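Local atomic coordinates of serine protease inhibitor (Schistosoma haematobium, PDB entry 3STO), a protein that probably inhibits serine endopeptidases, as a serpin whose fold carries an exposed reactive loop that serves as bait for the target protease. Residues A[17-22]-A[42-47]; A[65-70]-A[313-318]; A[120-125]-A[187-192]; A[255-260]-A[373-378]; A[295-300]-A[348-353]. All blocks are in the same frame, centred on the assembly; numbering follows the deposited sequence.

Contact 1 of 5, residues A[17-22]-A[42-47]; sequences SSHKAF and CPLGIL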
# COMPACT_ATOMS: atom_id res chain seq x y z
N SER A 17 1.14 5.75 17.72
CA SER A 17 0.48 4.47 17.57
C SER A 17 1.40 3.51 16.84
O SER A 17 2.23 3.92 16.01
CB SER A 17 -0.89 4.60 16.86
OG SER A 17 -0.76 4.70 15.45
N SER A 18 1.26 2.24 17.18
CA SER A 18 2.19 1.22 16.74
C SER A 18 2.25 1.13 15.22
O SER A 18 3.33 1.06 14.62
CB SER A 18 1.76 -0.13 17.31
OG SER A 18 1.89 -0.12 18.71
N HIS A 19 1.07 1.13 14.62
CA HIS A 19 0.94 0.91 13.20
C HIS A 19 1.48 2.13 12.44
O HIS A 19 1.90 2.01 11.28
CB HIS A 19 -0.52 0.55 12.85
CG HIS A 19 -1.47 1.70 12.98
ND1 HIS A 19 -1.94 2.14 14.19
CD2 HIS A 19 -2.00 2.51 12.04
CE1 HIS A 19 -2.75 3.17 14.00
NE2 HIS A 19 -2.81 3.41 12.70
N LYS A 20 1.51 3.30 13.09
CA LYS A 20 2.09 4.48 12.46
C LYS A 20 3.61 4.47 12.60
O LYS A 20 4.32 4.95 11.71
CB LYS A 20 1.51 5.79 13.01
CG LYS A 20 0.09 6.08 12.57
CD LYS A 20 -0.30 7.54 12.86
CE LYS A 20 -1.76 7.78 12.50
NZ LYS A 20 -2.11 9.24 12.27
N ALA A 21 4.10 3.94 13.72
CA ALA A 21 5.53 3.72 13.95
C ALA A 21 6.10 2.74 12.94
O ALA A 21 7.13 3.00 12.30
CB ALA A 21 5.75 3.20 15.35
N PHE A 22 5.42 1.61 12.78
CA PHE A 22 5.79 0.65 11.75
C PHE A 22 5.83 1.36 10.40
O PHE A 22 6.81 1.32 9.68
CB PHE A 22 4.77 -0.49 11.70
CG PHE A 22 5.03 -1.45 10.58
CD1 PHE A 22 6.06 -2.39 10.67
CD2 PHE A 22 4.30 -1.37 9.40
CE1 PHE A 22 6.33 -3.25 9.62
CE2 PHE A 22 4.56 -2.23 8.33
CZ PHE A 22 5.57 -3.18 8.44
N CYS A 42 1.57 -0.05 -0.38
CA CYS A 42 0.55 -0.02 0.67
C CYS A 42 1.01 -0.60 2.03
O CYS A 42 0.97 -1.81 2.26
CB CYS A 42 -0.70 -0.74 0.20
SG CYS A 42 -1.70 -1.19 1.64
N PRO A 43 1.42 0.27 2.94
CA PRO A 43 2.09 -0.14 4.19
C PRO A 43 1.26 -0.99 5.15
O PRO A 43 1.86 -1.76 5.92
CB PRO A 43 2.44 1.20 4.87
CG PRO A 43 2.34 2.21 3.79
CD PRO A 43 1.35 1.73 2.80
N LEU A 44 -0.06 -0.86 5.11
CA LEU A 44 -0.91 -1.62 6.04
C LEU A 44 -1.05 -3.09 5.61
O LEU A 44 -1.30 -3.97 6.42
CB LEU A 44 -2.30 -0.97 6.22
CG LEU A 44 -2.34 0.42 6.86
CD1 LEU A 44 -3.78 0.86 7.08
CD2 LEU A 44 -1.57 0.48 8.16
N GLY A 45 -0.92 -3.34 4.33
CA GLY A 45 -0.92 -4.69 3.84
C GLY A 45 0.30 -5.45 4.29
O GLY A 45 0.22 -6.65 4.49
N ILE A 46 1.44 -4.76 4.44
CA ILE A 46 2.65 -5.38 4.98
C ILE A 46 2.39 -5.71 6.43
O ILE A 46 2.72 -6.79 6.89
CB ILE A 46 3.90 -4.45 4.94
CG1 ILE A 46 3.96 -3.60 3.67
CG2 ILE A 46 5.17 -5.25 5.14
CD1 ILE A 46 3.99 -4.41 2.39
N LEU A 47 1.79 -4.77 7.16
CA LEU A 47 1.40 -4.97 8.56
C LEU A 47 0.45 -6.15 8.79
O LEU A 47 0.67 -6.94 9.69
CB LEU A 47 0.82 -3.68 9.16
CG LEU A 47 0.54 -3.66 10.66
CD1 LEU A 47 0.78 -2.28 11.23
CD2 LEU A 47 -0.87 -4.11 10.96
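Leu47 and Phe22 pack together between two helices, with His19 beside them. Leu47 CD1 lies 3.5 Å from His19 CB, so it is the root of the histidine that packs here, while its ring has Lys20 CG over one face. Phe22 reaches further across. Its CG stands anti to the backbone N (chi1 175°), and the ring comes edge-on against the first turn of helix 43-55. In the plane of that edge lie Pro43 O, 3.6 Å from Phe22 CE2, and the CG2 methyl of Ile46, 3.9 Å from Phe22 CZ. Phe22 CD2 approaches Leu47 CD1 at 4.1 Å. The contact between the two segments is purely one of packing. The helix axes stay 10.4 Å apart and are inclined by 111°, leaving room for side chains between them. In the next shell, Cys42 caps the start of helix 43-55, its SG accepting from Gly45 N at 3.5 Å with an N-H...S angle of 150°, and Gln342 of strand 339-348 donates to Cys42 O. Met71 covers Phe22 and Leu47, while Leu96 of helix 82-101 touches His19 and Leu47. This is the helical layer of the serpin fold, in which the N-terminal helix crosses the start of helix 43-55; that start, with its Cys-Pro pair, belongs to the shutter region and packs on strand 339-348 of the central sheet A.

Contact 2 of 5, residues A[65-70]-A[313-318]; sequences YQIGKT and IGVVDL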
# COMPACT_ATOMS: atom_id res chain seq x y z
N TYR A 65 8.90 -12.57 18.27
CA TYR A 65 9.32 -11.44 19.08
C TYR A 65 9.79 -10.29 18.19
O TYR A 65 9.45 -9.13 18.44
CB TYR A 65 10.41 -11.85 20.06
CG TYR A 65 10.92 -10.74 20.96
CD1 TYR A 65 10.05 -9.98 21.68
CD2 TYR A 65 12.27 -10.47 21.08
CE1 TYR A 65 10.47 -8.98 22.47
CE2 TYR A 65 12.71 -9.46 21.90
CZ TYR A 65 11.79 -8.71 22.59
OH TYR A 65 12.17 -7.67 23.43
N GLN A 66 10.60 -10.62 17.19
CA GLN A 66 11.07 -9.63 16.22
C GLN A 66 9.93 -8.90 15.52
O GLN A 66 9.93 -7.68 15.42
CB GLN A 66 11.96 -10.32 15.18
CG GLN A 66 13.31 -10.63 15.76
CD GLN A 66 14.20 -11.36 14.82
OE1 GLN A 66 13.80 -11.77 13.70
NE2 GLN A 66 15.43 -11.57 15.28
N ILE A 67 8.96 -9.68 15.04
CA ILE A 67 7.73 -9.16 14.49
C ILE A 67 7.06 -8.17 15.44
O ILE A 67 6.73 -7.08 15.04
CB ILE A 67 6.78 -10.31 14.12
CG1 ILE A 67 7.41 -11.14 12.99
CG2 ILE A 67 5.42 -9.77 13.70
CD1 ILE A 67 6.49 -12.24 12.44
N GLY A 68 6.88 -8.54 16.69
CA GLY A 68 6.26 -7.65 17.64
C GLY A 68 7.02 -6.36 17.90
O GLY A 68 6.41 -5.29 18.06
N LYS A 69 8.35 -6.45 17.97
CA LYS A 69 9.15 -5.24 18.14
C LYS A 69 9.01 -4.30 16.93
O LYS A 69 8.82 -3.09 17.07
CB LYS A 69 10.63 -5.60 18.39
CG LYS A 69 11.06 -5.62 19.85
N THR A 70 9.12 -4.87 15.74
CA THR A 70 9.08 -4.09 14.53
C THR A 70 7.72 -3.45 14.44
O THR A 70 7.56 -2.36 13.91
CB THR A 70 9.28 -4.98 13.31
OG1 THR A 70 10.61 -5.53 13.34
CG2 THR A 70 9.10 -4.18 12.05
N ILE A 313 14.48 -3.60 8.95
CA ILE A 313 13.76 -2.98 10.05
C ILE A 313 13.53 -3.91 11.23
O ILE A 313 12.78 -3.57 12.15
CB ILE A 313 12.41 -2.26 9.62
CG1 ILE A 313 11.35 -3.26 9.15
CG2 ILE A 313 12.65 -1.20 8.54
CD1 ILE A 313 10.12 -2.55 8.60
N GLY A 314 14.17 -5.08 11.21
CA GLY A 314 14.20 -5.90 12.42
C GLY A 314 13.62 -7.30 12.32
O GLY A 314 13.68 -8.06 13.26
N VAL A 315 13.04 -7.65 11.17
CA VAL A 315 12.43 -8.96 11.01
C VAL A 315 13.36 -9.89 10.22
O VAL A 315 13.39 -9.87 8.98
CB VAL A 315 11.06 -8.86 10.33
CG1 VAL A 315 10.43 -10.26 10.12
CG2 VAL A 315 10.16 -7.94 11.15
N VAL A 316 14.08 -10.72 10.96
CA VAL A 316 15.22 -11.47 10.46
C VAL A 316 15.00 -12.98 10.52
O VAL A 316 15.06 -13.66 9.48
CB VAL A 316 16.52 -11.06 11.23
CG1 VAL A 316 17.69 -11.92 10.82
CG2 VAL A 316 16.82 -9.56 11.00
N ASP A 317 14.72 -13.50 11.73
CA ASP A 317 14.61 -14.97 11.89
C ASP A 317 13.60 -15.61 10.97
O ASP A 317 13.78 -16.74 10.56
CB ASP A 317 14.25 -15.36 13.31
CG ASP A 317 15.35 -15.09 14.29
OD1 ASP A 317 16.36 -14.43 13.91
OD2 ASP A 317 15.19 -15.54 15.45
N LEU A 318 12.51 -14.89 10.68
CA LEU A 318 11.47 -15.38 9.78
C LEU A 318 12.05 -15.88 8.44
O LEU A 318 11.51 -16.78 7.79
CB LEU A 318 10.49 -14.25 9.46
CG LEU A 318 8.97 -14.36 9.48
CD1 LEU A 318 8.40 -13.33 8.54
CD2 LEU A 318 8.44 -15.75 9.15
O HOH W 1 11.42 -12.69 12.52
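Gln66 OE1 accepts from two successive backbone N-H groups, those of Val316 and Asp317, and is linked to a third, that of Leu318, through a water. Asp317 N bonds to Gln66 OE1 at 2.8 Å with an angle of 161° at the hydrogen, lying in the amide plane on a lone pair. Val316 N reaches the same oxygen at 2.9 Å, but from 46° above that plane. The water donates to Gln66 OE1 and accepts from Leu318 N, so the turn into the 3-10 segment 317-318 is gathered round one carbonyl. Two direct bonds on the oxygen limit rotation of the amide, whose NE2 makes a weak bond to Asp317 OD1 at 3.3 Å; the stronger partner of that carboxylate is Arg62, which forms a salt bridge with OD2. The chain of Gln66 runs extended beyond CG, passing Gly314 O, which is 3.4 Å from Gln66 CB. One turn on, Thr70 OG1 sits 3.2 Å from Ile313 O and 3.1 Å from its own helix's Gln66 O, two acceptors competing for one proton. Thr70 CG2 packs on Ile313 CG1, and Ile67 CG1 meets Val315 CG1 at 4.3 Å, both side chains also touching Leu50 of helix 43-55. Gly314, with its positive phi, is the C-prime residue of a Schellman motif ending helix 307-312. The arrangement is thus a helix C-terminus whose exit loop is clasped by glutamine and threonine side chains of helix 61-70, within the helical subdomain of the serpin fold.

Contact 3 of 5, residues A[120-125]-A[187-192]; sequences GIFVEK and ILVNVF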
# COMPACT_ATOMS: atom_id res chain seq x y z
N GLY A 120 -2.14 -14.07 0.88
CA GLY A 120 -2.04 -15.48 0.57
C GLY A 120 -0.78 -16.05 1.20
O GLY A 120 0.33 -15.53 1.00
N ILE A 121 -0.96 -17.10 1.99
CA ILE A 121 0.14 -17.83 2.59
C ILE A 121 0.31 -19.08 1.74
O ILE A 121 -0.58 -19.92 1.70
CB ILE A 121 -0.19 -18.18 4.07
CG1 ILE A 121 -0.31 -16.90 4.92
CG2 ILE A 121 0.84 -19.12 4.65
CD1 ILE A 121 -0.83 -17.15 6.38
N PHE A 122 1.42 -19.19 1.01
CA PHE A 122 1.63 -20.35 0.15
C PHE A 122 2.72 -21.28 0.71
O PHE A 122 3.91 -20.94 0.71
CB PHE A 122 1.95 -19.94 -1.31
CG PHE A 122 0.86 -19.13 -1.96
CD1 PHE A 122 -0.21 -19.75 -2.58
CD2 PHE A 122 0.90 -17.74 -1.94
CE1 PHE A 122 -1.22 -19.02 -3.18
CE2 PHE A 122 -0.11 -16.98 -2.52
CZ PHE A 122 -1.17 -17.62 -3.14
N VAL A 123 2.29 -22.45 1.19
CA VAL A 123 3.20 -23.42 1.79
C VAL A 123 3.29 -24.73 0.99
O VAL A 123 2.28 -25.28 0.54
CB VAL A 123 2.76 -23.80 3.21
CG1 VAL A 123 3.82 -24.65 3.87
CG2 VAL A 123 2.51 -22.56 4.03
N GLU A 124 4.52 -25.19 0.82
CA GLU A 124 4.81 -26.52 0.30
C GLU A 124 3.91 -27.60 0.94
O GLU A 124 3.74 -27.65 2.18
CB GLU A 124 6.29 -26.83 0.52
CG GLU A 124 6.68 -28.29 0.30
CD GLU A 124 6.34 -28.73 -1.10
OE1 GLU A 124 6.84 -28.06 -2.03
OE2 GLU A 124 5.57 -29.71 -1.25
N LYS A 125 3.33 -28.45 0.09
CA LYS A 125 2.35 -29.47 0.52
C LYS A 125 2.94 -30.54 1.47
O LYS A 125 2.23 -31.11 2.33
CB LYS A 125 1.69 -30.15 -0.70
CG LYS A 125 2.67 -30.76 -1.72
N ILE A 187 5.93 -18.96 0.59
CA ILE A 187 5.83 -17.63 -0.00
C ILE A 187 4.61 -16.88 0.50
O ILE A 187 3.49 -17.41 0.52
CB ILE A 187 5.76 -17.72 -1.51
CG1 ILE A 187 7.12 -18.17 -2.08
CG2 ILE A 187 5.30 -16.37 -2.08
CD1 ILE A 187 7.14 -18.26 -3.59
N LEU A 188 4.83 -15.65 0.94
CA LEU A 188 3.75 -14.75 1.33
C LEU A 188 3.53 -13.70 0.23
O LEU A 188 4.51 -13.14 -0.31
CB LEU A 188 4.09 -14.03 2.63
CG LEU A 188 4.37 -14.84 3.88
CD1 LEU A 188 4.80 -13.89 5.00
CD2 LEU A 188 3.15 -15.61 4.27
N VAL A 189 2.26 -13.47 -0.09
CA VAL A 189 1.82 -12.55 -1.14
C VAL A 189 0.75 -11.60 -0.58
O VAL A 189 -0.31 -12.03 -0.13
CB VAL A 189 1.26 -13.31 -2.39
CG1 VAL A 189 0.98 -12.33 -3.51
CG2 VAL A 189 2.25 -14.34 -2.90
N ASN A 190 1.04 -10.31 -0.59
CA ASN A 190 0.04 -9.31 -0.21
C ASN A 190 -0.54 -8.51 -1.41
O ASN A 190 0.17 -8.06 -2.30
CB ASN A 190 0.55 -8.35 0.89
CG ASN A 190 -0.52 -7.32 1.30
OD1 ASN A 190 -0.49 -6.15 0.90
ND2 ASN A 190 -1.51 -7.79 2.05
N VAL A 191 -1.86 -8.40 -1.42
CA VAL A 191 -2.59 -7.65 -2.41
C VAL A 191 -3.43 -6.58 -1.70
O VAL A 191 -4.16 -6.87 -0.73
CB VAL A 191 -3.54 -8.55 -3.22
CG1 VAL A 191 -4.49 -7.71 -4.06
CG2 VAL A 191 -2.75 -9.53 -4.08
N PHE A 192 -3.34 -5.35 -2.16
CA PHE A 192 -4.16 -4.30 -1.57
C PHE A 192 -4.92 -3.56 -2.65
O PHE A 192 -4.36 -2.76 -3.40
CB PHE A 192 -3.32 -3.34 -0.76
CG PHE A 192 -4.09 -2.60 0.30
CD1 PHE A 192 -4.67 -1.36 0.01
CD2 PHE A 192 -4.19 -3.12 1.59
CE1 PHE A 192 -5.36 -0.67 1.01
CE2 PHE A 192 -4.87 -2.44 2.60
CZ PHE A 192 -5.46 -1.21 2.31
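Phe122 and Val189 touch on one face of the sheet, Phe122 with CG anti to the carbonyl carbon (chi1 -60°) and Val189 with CG2 in the same relation to its own carbonyl carbon. The two groups approach obliquely, with Phe122 CE2 3.6 Å from Val189 CG2 and Val189 CB in the plane of the ring edge. The ring of Phe122 leans back along its own strand, over Gly120 and diagonally toward Val189; its CE2 lies 3.9 Å from Gly120 CA. Ile187 shares this face of the sheet, its carbonyl oxygen also at the ring edge. Ile121 and Leu188 occupy the reverse face as a directly paired, non-hydrogen-bonded couple. They lie side by side pointing the same way, and Ile121 CG1 touches Leu188 CD2 at 3.7 Å. The backbones are antiparallel and regular. Gly120 and Val189 form one hydrogen-bonded pair, Gly120 N to Val189 O being 2.9 Å; Phe122 and Ile187 form the other, with Phe122 N to Ile187 O and Ile187 N to Phe122 O both 2.8 Å. On the side of Phe122, helix 153-167 covers the strands, and Trp163 meets the phenylalanine ring edge-to-face. On the side of Ile121 and Leu188, helix 43-55 presents Thr49, Ile52 and Leu53. Strand 143-148 adds on in parallel at the other edge of strand 112-124, bonded to Ile121 and Val123. A central sheet A packed between helices such as 43-55 and 153-167 is characteristic of the serpin fold.

Contact 4 of 5, residues A[255-260]-A[373-378]; sequences FVIVLP and VDFHVT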
# COMPACT_ATOMS: atom_id res chain seq x y z
N PHE A 255 -7.68 11.56 -2.60
CA PHE A 255 -6.46 11.43 -3.38
C PHE A 255 -5.66 12.69 -3.22
O PHE A 255 -6.11 13.75 -3.61
CB PHE A 255 -6.81 11.23 -4.84
CG PHE A 255 -5.63 10.94 -5.71
CD1 PHE A 255 -4.91 9.74 -5.55
CD2 PHE A 255 -5.31 11.78 -6.76
CE1 PHE A 255 -3.82 9.42 -6.40
CE2 PHE A 255 -4.22 11.49 -7.61
CZ PHE A 255 -3.48 10.30 -7.42
N VAL A 256 -4.49 12.58 -2.59
CA VAL A 256 -3.64 13.72 -2.29
C VAL A 256 -2.50 13.77 -3.30
O VAL A 256 -1.78 12.79 -3.45
CB VAL A 256 -3.12 13.63 -0.85
CG1 VAL A 256 -2.09 14.76 -0.55
CG2 VAL A 256 -4.32 13.68 0.14
N ILE A 257 -2.36 14.90 -4.01
CA ILE A 257 -1.26 15.11 -4.95
C ILE A 257 -0.30 16.12 -4.39
O ILE A 257 -0.70 17.16 -3.87
CB ILE A 257 -1.74 15.55 -6.34
CG1 ILE A 257 -2.90 14.64 -6.80
CG2 ILE A 257 -0.57 15.57 -7.37
CD1 ILE A 257 -3.89 15.37 -7.71
N VAL A 258 0.97 15.77 -4.42
CA VAL A 258 2.00 16.65 -3.93
C VAL A 258 2.87 17.08 -5.11
O VAL A 258 3.60 16.27 -5.67
CB VAL A 258 2.90 15.99 -2.87
CG1 VAL A 258 3.90 17.01 -2.32
CG2 VAL A 258 2.07 15.42 -1.73
N LEU A 259 2.76 18.35 -5.48
CA LEU A 259 3.37 18.85 -6.71
C LEU A 259 4.48 19.83 -6.37
O LEU A 259 4.24 20.90 -5.79
CB LEU A 259 2.32 19.49 -7.64
CG LEU A 259 2.79 19.84 -9.05
CD1 LEU A 259 3.15 18.57 -9.87
CD2 LEU A 259 1.76 20.67 -9.80
N PRO A 260 5.72 19.47 -6.72
CA PRO A 260 6.85 20.40 -6.53
C PRO A 260 6.60 21.72 -7.27
O PRO A 260 6.02 21.74 -8.36
CB PRO A 260 8.01 19.65 -7.18
CG PRO A 260 7.61 18.21 -7.10
CD PRO A 260 6.13 18.21 -7.37
N VAL A 373 -6.40 29.22 -8.48
CA VAL A 373 -5.13 28.48 -8.48
C VAL A 373 -5.00 27.53 -9.67
O VAL A 373 -5.96 26.84 -10.03
CB VAL A 373 -5.01 27.69 -7.15
CG1 VAL A 373 -4.67 26.27 -7.38
CG2 VAL A 373 -4.05 28.37 -6.21
N ASP A 374 -3.83 27.49 -10.29
CA ASP A 374 -3.58 26.43 -11.28
C ASP A 374 -2.89 25.28 -10.59
O ASP A 374 -1.99 25.49 -9.79
CB ASP A 374 -2.72 26.91 -12.43
CG ASP A 374 -3.47 27.78 -13.38
OD1 ASP A 374 -4.71 27.82 -13.25
OD2 ASP A 374 -2.84 28.42 -14.25
N PHE A 375 -3.33 24.07 -10.87
CA PHE A 375 -2.63 22.90 -10.34
C PHE A 375 -2.48 21.95 -11.50
O PHE A 375 -3.36 21.11 -11.74
CB PHE A 375 -3.42 22.25 -9.20
CG PHE A 375 -2.61 21.35 -8.32
CD1 PHE A 375 -1.92 21.87 -7.25
CD2 PHE A 375 -2.55 19.97 -8.55
CE1 PHE A 375 -1.18 21.03 -6.43
CE2 PHE A 375 -1.81 19.14 -7.75
CZ PHE A 375 -1.11 19.66 -6.69
N HIS A 376 -1.39 22.11 -12.24
CA HIS A 376 -1.22 21.39 -13.49
C HIS A 376 -0.12 20.34 -13.36
O HIS A 376 1.04 20.68 -13.21
CB HIS A 376 -0.93 22.37 -14.63
CG HIS A 376 -2.06 23.31 -14.89
ND1 HIS A 376 -1.95 24.39 -15.74
CD2 HIS A 376 -3.33 23.33 -14.42
CE1 HIS A 376 -3.09 25.04 -15.77
NE2 HIS A 376 -3.95 24.41 -14.98
N VAL A 377 -0.51 19.07 -13.39
CA VAL A 377 0.40 18.00 -13.00
C VAL A 377 1.17 17.61 -14.27
O VAL A 377 0.79 16.68 -14.98
CB VAL A 377 -0.37 16.80 -12.31
CG1 VAL A 377 0.56 15.68 -11.92
CG2 VAL A 377 -1.14 17.26 -11.09
N THR A 378 2.24 18.34 -14.56
CA THR A 378 2.94 18.22 -15.84
C THR A 378 4.39 17.72 -15.69
O THR A 378 5.14 17.69 -16.67
CB THR A 378 2.99 19.61 -16.57
OG1 THR A 378 3.57 20.57 -15.69
CG2 THR A 378 1.62 20.07 -16.94
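Leu259 and Phe375 meet where strand 255-260 and strand 373-376 pass almost perpendicularly, at 95° and with axes 9.0 Å apart, so that side chains alone fill the interval. The ring of Phe375 projects into it with CG anti to the backbone N (chi1 -161°). Leu259 CD2 stands over the centre of one face, 4.3 Å from the ring centroid and 7° off the normal, a clear CH-pi contact. The same leucine also touches the ring tip, its CB lying 3.6 Å from Phe375 CZ. Ile257, two residues back along the strand and on the same side, brings CG2 to the ring edge, in plane, 3.8 Å from Phe375 CE2. That methyl has a second neighbour in Val377 CG2 at 4.1 Å. Leu259 CD2 further lies 3.5 Å from His376 O, beside the backbone that bends into an inverse gamma turn centred on Val377. His376 directs its CB away from strand 255-260, and its NE2 is hydrogen-bonded to Ser292 OG. Strand 253-260 is flanked by antiparallel strands 241-247 and 381-387, and the former sends Glu242 and Val244 against the Phe375 ring. Strand 373-376 runs parallel to strand 287-305, whose Val291 packs on Phe375, while Tyr233 of strand 218-236 touches the ring too. The contact therefore joins sheet B, through strand 253-260, to strand 373-376 of sheet C, the strand that follows the reactive loop in serpins.

Contact 5 of 5, residues A[295-300]-A[348-353]; sequences LPKFTL and LNESGI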
# COMPACT_ATOMS: atom_id res chain seq x y z
N LEU A 295 -4.45 16.62 -14.67
CA LEU A 295 -3.97 15.42 -14.05
C LEU A 295 -3.93 14.34 -15.13
O LEU A 295 -4.94 14.05 -15.76
CB LEU A 295 -4.91 15.01 -12.88
CG LEU A 295 -4.58 13.76 -12.05
CD1 LEU A 295 -3.25 13.95 -11.30
CD2 LEU A 295 -5.71 13.36 -11.05
N PRO A 296 -2.76 13.72 -15.31
CA PRO A 296 -2.63 12.58 -16.23
C PRO A 296 -3.52 11.38 -15.83
O PRO A 296 -3.71 11.07 -14.64
CB PRO A 296 -1.14 12.21 -16.11
CG PRO A 296 -0.50 13.35 -15.42
CD PRO A 296 -1.51 13.97 -14.56
N LYS A 297 -4.08 10.69 -16.81
CA LYS A 297 -4.66 9.41 -16.54
C LYS A 297 -3.53 8.38 -16.69
O LYS A 297 -2.73 8.46 -17.60
CB LYS A 297 -5.84 9.11 -17.45
CG LYS A 297 -5.48 8.77 -18.83
CD LYS A 297 -6.74 8.74 -19.69
CE LYS A 297 -7.83 7.90 -19.05
NZ LYS A 297 -8.95 7.64 -20.03
N PHE A 298 -3.43 7.46 -15.75
CA PHE A 298 -2.35 6.48 -15.77
C PHE A 298 -2.70 5.25 -14.96
O PHE A 298 -3.67 5.22 -14.16
CB PHE A 298 -1.05 7.08 -15.22
CG PHE A 298 -1.14 7.52 -13.78
CD1 PHE A 298 -1.67 8.76 -13.45
CD2 PHE A 298 -0.71 6.69 -12.76
CE1 PHE A 298 -1.76 9.16 -12.12
CE2 PHE A 298 -0.80 7.09 -11.42
CZ PHE A 298 -1.33 8.32 -11.11
N THR A 299 -1.91 4.21 -15.17
CA THR A 299 -1.98 3.10 -14.26
C THR A 299 -0.61 2.54 -13.95
O THR A 299 0.12 2.18 -14.87
CB THR A 299 -2.99 2.02 -14.70
OG1 THR A 299 -2.44 0.72 -14.50
CG2 THR A 299 -3.39 2.20 -16.13
N LEU A 300 -0.26 2.52 -12.67
CA LEU A 300 0.96 1.83 -12.21
C LEU A 300 0.66 0.45 -11.69
O LEU A 300 -0.27 0.25 -10.89
CB LEU A 300 1.69 2.56 -11.08
CG LEU A 300 1.99 4.03 -11.09
CD1 LEU A 300 2.92 4.32 -9.92
CD2 LEU A 300 2.59 4.47 -12.42
N LEU A 348 -5.71 5.35 -12.47
CA LEU A 348 -6.49 6.59 -12.38
C LEU A 348 -7.11 6.93 -13.73
O LEU A 348 -6.46 6.87 -14.77
CB LEU A 348 -5.56 7.73 -11.96
CG LEU A 348 -5.91 8.71 -10.86
CD1 LEU A 348 -5.63 8.07 -9.53
CD2 LEU A 348 -5.01 9.93 -11.05
N ASN A 349 -8.39 7.29 -13.73
CA ASN A 349 -9.05 7.71 -14.95
C ASN A 349 -10.13 8.71 -14.55
O ASN A 349 -10.16 9.14 -13.39
CB ASN A 349 -9.59 6.51 -15.75
CG ASN A 349 -10.69 5.75 -15.02
OD1 ASN A 349 -11.31 6.27 -14.10
ND2 ASN A 349 -10.95 4.51 -15.43
N GLU A 350 -11.00 9.08 -15.49
CA GLU A 350 -12.04 10.10 -15.28
C GLU A 350 -13.12 9.69 -14.29
O GLU A 350 -13.73 10.54 -13.67
CB GLU A 350 -12.71 10.48 -16.61
CG GLU A 350 -11.82 11.21 -17.59
CD GLU A 350 -11.04 10.27 -18.51
OE1 GLU A 350 -11.04 9.03 -18.29
OE2 GLU A 350 -10.41 10.80 -19.47
N SER A 351 -13.36 8.39 -14.17
CA SER A 351 -14.37 7.86 -13.26
C SER A 351 -13.87 7.79 -11.83
O SER A 351 -14.64 8.04 -10.89
CB SER A 351 -14.82 6.46 -13.69
OG SER A 351 -15.38 6.48 -14.98
N GLY A 352 -12.60 7.43 -11.64
CA GLY A 352 -12.06 7.33 -10.30
C GLY A 352 -10.76 6.55 -10.25
O GLY A 352 -9.93 6.68 -11.14
N ILE A 353 -10.60 5.76 -9.19
CA ILE A 353 -9.42 4.94 -8.95
C ILE A 353 -9.83 3.49 -9.06
O ILE A 353 -10.81 3.09 -8.45
CB ILE A 353 -8.82 5.25 -7.57
CG1 ILE A 353 -8.33 6.69 -7.55
CG2 ILE A 353 -7.68 4.29 -7.22
CD1 ILE A 353 -7.88 7.14 -6.17
O HOH W 2 -10.39 9.67 -21.97
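Phe298 receives Leu348 on one face of its ring: Leu348 CB lies 4.1 Å above the plane, offset toward the rim, while Pro296 C sits at the edge, in plane. The two side chains lie next to each other and point the same way. Leu348 CD2 touches Phe298 CE1 at 3.5 Å, and the same methyl meets Leu295 CD2, also at 3.5 Å, so it is wedged between residues 295 and 298. Phe255 of strand 253-260 touches Leu348 as well. The backbones are tied unevenly. Leu348 N bonds to Phe298 O at 2.7 Å, nearly in line with the carbonyl, whereas Phe298 N to Leu348 O is 3.2 Å with only 137° at the hydrogen. This is the breach of the serpin fold, at the end of sheet A where strand 339-348 passes into the hinge of the reactive loop, and the lysine-glutamate pair beside it matches the salt bridge known at this place in alpha1-antitrypsin. Here it is Lys297 and Glu350. A bend at chi3 (-49°) turns Lys297 CE toward the glutamate; NZ then forms a salt bridge with Glu350 OE1 at 3.1 Å, on the syn lone pair. A water accepts from Lys297 NZ and donates to Glu350 OE2 at 2.7 Å, and that oxygen is also hydrogen-bonded to Thr207 OG1, so both carboxylate oxygens are engaged. Asn349 shapes the turn that follows: its OD1 accepts from Gly352 N at 3.0 Å in an Asx motif, and its backbone O takes a bond from Trp198 NE1.

How the contacts relate
Along the chain contact 1 closes before contact 2 opens; contact 3 lies within the span of contact 2, contact 5 within that of contact 4, and contact 2 alternates with contacts 4 and 5. Contacts 1 and 2, centres about 14 Å apart, touch through Phe22, which packs on Thr70 and Ile313. Contact 3 meets contact 1 where Asn190 and Phe192 pack on residues 42-45, so helix 43-55 links the helical layer to sheet A. Contacts 4 and 5, also about 14 Å apart, share a core in which Leu295 packs on Ile257 and Val377, across the chain's centre from contact 2. Contacts 3 and 5 reach the same sheet, where strand 186-197 neighbours strand 352-353; it runs between the two ends.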